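Local coordinates for ABC-type amino acid transport system, periplasmic component (Caldanaerobacter subterraneus subsp. tengcongensis MB4, PDB 4YMX), which binds arginine in the cleft between its two lobes and, as the substrate-binding protein of an amino acid ABC transporter, presumably delivers it for uptake, at residues 45-50 with 191-196. Residues are numbered along the deposited sequence; the frame is centred on the assembly and turned at random. Where two conformers were deposited one is given.
Sequences ADFPPF and VVEDTV. With ARG (arginine), chain C.
Phe47 and Val196 carry the apolar part of this closure between two lobes of a periplasmic binding protein. Val196 CG2 sits over the middle of the Phe47 ring, 3.4 Å from its centroid and 4° off the normal, a CH-pi contact. On the opposite face the bound arginine's guanidinium lies nearly parallel to the ring, NE over its centre, NH2 running out past CG and NH1 past CD2; the phenyl is thus clamped between ligand and helix. CG1 of Val196 is anti to its backbone N (chi1 177°), which leaves CG2 directed at the ring. Val192 CG2 stands obliquely off Phe47 CE2, at 4.4 Å.

Polar groups grip the ligand's two ends. Asp46 OD1 accepts a hydrogen bond from arginine NH1 at 2.9 Å, while Glu193 OE1 takes one from the alpha-amino N at 2.8 Å. Glu193 OE1 also meets the Phe47 edge, 3.6 Å from CZ. No hydrogen bond joins the segments: Pro48 O, buried without a hydrogen-bond partner, is weakly compensated by a CA-H...O contact from Val196 (CA to O 3.3 Å, 154° at the hydrogen).

Residues 47-50 form a type VI turn around the cis Pro48-Pro49 bond, closed by Phe50 N to Phe47 O (2.8 Å), with Pro49 and Phe50 against Trp257 and Phe258. Weakly bonded strand 46-47 edges the antiparallel sheet with 51-56 and 59-63; across the cleft, strand 189-193, between 148-152 and 128-133, runs into helix 194-201, whose Tyr200 OH hydrogen-bonds Asp46 O.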
loop_
_atom_site.group_PDB
_atom_site.type_symbol
_atom_site.label_atom_id
_atom_site.label_comp_id
_atom_site.label_asym_id
_atom_site.label_seq_id
_atom_site.Cartn_x
_atom_site.Cartn_y
_atom_site.Cartn_z
ATOM N N ALA A 45 -3.764 -7.574 -0.013
ATOM C CA ALA A 45 -3.938 -7.550 1.444
ATOM C C ALA A 45 -2.718 -8.081 2.203
ATOM O O ALA A 45 -2.807 -9.003 3.033
ATOM C CB ALA A 45 -5.218 -8.296 1.853
ATOM N N ASP A 46 -1.586 -7.452 1.916
ATOM C CA ASP A 46 -0.309 -7.737 2.538
ATOM C C ASP A 46 0.257 -6.460 3.143
ATOM O O ASP A 46 1.465 -6.330 3.316
ATOM C CB ASP A 46 0.658 -8.248 1.468
ATOM C CG ASP A 46 0.861 -7.252 0.315
ATOM O OD1 ASP A 46 0.102 -6.260 0.193
ATOM O OD2 ASP A 46 1.786 -7.474 -0.483
ATOM N N PHE A 47 -0.621 -5.514 3.462
ATOM C CA PHE A 47 -0.221 -4.126 3.665
ATOM C C PHE A 47 -0.922 -3.524 4.880
ATOM O O PHE A 47 -1.642 -2.523 4.759
ATOM C CB PHE A 47 -0.589 -3.341 2.398
ATOM C CG PHE A 47 0.348 -2.199 2.048
ATOM C CD1 PHE A 47 -0.138 -0.901 1.947
ATOM C CD2 PHE A 47 1.690 -2.427 1.786
ATOM C CE1 PHE A 47 0.695 0.153 1.573
ATOM C CE2 PHE A 47 2.529 -1.385 1.418
ATOM C CZ PHE A 47 2.038 -0.090 1.329
ATOM N N PRO A 48 -0.730 -4.135 6.066
ATOM C CA PRO A 48 -1.329 -3.573 7.280
ATOM C C PRO A 48 -0.725 -2.200 7.568
ATOM O O PRO A 48 0.473 -2.025 7.369
ATOM C CB PRO A 48 -0.900 -4.573 8.365
ATOM C CG PRO A 48 0.381 -5.181 7.825
ATOM C CD PRO A 48 0.135 -5.299 6.365
ATOM N N PRO A 49 -1.518 -1.241 8.066
ATOM C CA PRO A 49 -2.925 -1.322 8.467
ATOM C C PRO A 49 -3.930 -0.927 7.384
ATOM O O PRO A 49 -5.105 -0.717 7.712
ATOM C CB PRO A 49 -2.996 -0.310 9.610
ATOM C CG PRO A 49 -2.050 0.758 9.159
ATOM C CD PRO A 49 -0.898 0.020 8.521
ATOM N N PHE A 50 -3.494 -0.846 6.130
ATOM C CA PHE A 50 -4.393 -0.477 5.034
ATOM C C PHE A 50 -5.292 -1.619 4.619
ATOM O O PHE A 50 -6.505 -1.455 4.481
ATOM C CB PHE A 50 -3.592 0.036 3.834
ATOM C CG PHE A 50 -2.847 1.301 4.123
ATOM C CD1 PHE A 50 -3.439 2.537 3.904
ATOM C CD2 PHE A 50 -1.566 1.262 4.665
ATOM C CE1 PHE A 50 -2.764 3.715 4.201
ATOM C CE2 PHE A 50 -0.885 2.443 4.962
ATOM C CZ PHE A 50 -1.487 3.664 4.730
ATOM N N VAL A 191 12.685 -1.798 1.049
ATOM C CA VAL A 191 12.097 -0.466 0.916
ATOM C C VAL A 191 10.586 -0.605 0.906
ATOM O O VAL A 191 10.033 -1.365 0.109
ATOM C CB VAL A 191 12.557 0.260 -0.371
ATOM C CG1 VAL A 191 11.849 1.604 -0.507
ATOM C CG2 VAL A 191 14.069 0.460 -0.352
ATOM N N VAL A 192 9.919 0.114 1.805
ATOM C CA VAL A 192 8.480 -0.040 2.009
ATOM C C VAL A 192 7.977 1.177 2.766
ATOM O O VAL A 192 8.776 1.911 3.339
ATOM C CB VAL A 192 8.176 -1.368 2.771
ATOM C CG1 VAL A 192 8.621 -1.279 4.226
ATOM C CG2 VAL A 192 6.699 -1.754 2.672
ATOM N N GLU A 193 6.669 1.418 2.746
ATOM C CA GLU A 193 6.115 2.569 3.436
ATOM C C GLU A 193 6.243 2.451 4.946
ATOM O O GLU A 193 6.147 1.354 5.514
ATOM C CB GLU A 193 4.660 2.804 3.025
ATOM C CG GLU A 193 4.527 3.782 1.886
ATOM C CD GLU A 193 3.572 3.305 0.826
ATOM O OE1 GLU A 193 4.013 2.605 -0.101
ATOM O OE2 GLU A 193 2.377 3.644 0.921
ATOM N N ASP A 194 6.445 3.602 5.574
ATOM C CA ASP A 194 6.679 3.725 7.011
ATOM C C ASP A 194 5.599 3.060 7.858
ATOM O O ASP A 194 5.888 2.266 8.746
ATOM C CB ASP A 194 6.761 5.216 7.369
ATOM C CG ASP A 194 7.103 5.461 8.831
ATOM O OD1 ASP A 194 7.807 4.633 9.436
ATOM O OD2 ASP A 194 6.669 6.508 9.365
ATOM N N THR A 195 4.340 3.381 7.587
ATOM C CA THR A 195 3.264 2.853 8.425
ATOM C C THR A 195 3.158 1.339 8.319
ATOM O O THR A 195 2.822 0.659 9.289
ATOM C CB THR A 195 1.915 3.489 8.100
ATOM O OG1 THR A 195 1.618 3.296 6.715
ATOM C CG2 THR A 195 1.943 4.974 8.431
ATOM N N VAL A 196 3.437 0.813 7.134
ATOM C CA VAL A 196 3.425 -0.630 6.945
ATOM C C VAL A 196 4.618 -1.308 7.633
ATOM O O VAL A 196 4.455 -2.355 8.274
ATOM C CB VAL A 196 3.353 -0.977 5.447
ATOM C CG1 VAL A 196 3.424 -2.475 5.238
ATOM C CG2 VAL A 196 2.045 -0.445 4.862
HETATM N N ARG C . 2.281 3.122 -2.251
HETATM C CA ARG C . 3.091 2.181 -3.069
HETATM C C ARG C . 2.630 2.193 -4.515
HETATM O O ARG C . 1.615 2.803 -4.845
HETATM C CB ARG C . 2.994 0.764 -2.503
HETATM C CG ARG C . 1.573 0.257 -2.352
HETATM C CD ARG C . 1.538 -1.233 -2.053
HETATM N NE ARG C . 0.221 -1.645 -1.589
HETATM C CZ ARG C . -0.102 -2.886 -1.249
HETATM N NH1 ARG C . 0.787 -3.862 -1.322
HETATM N NH2 ARG C . -1.330 -3.148 -0.842
HETATM O OXT ARG C . 3.269 1.594 -5.379
#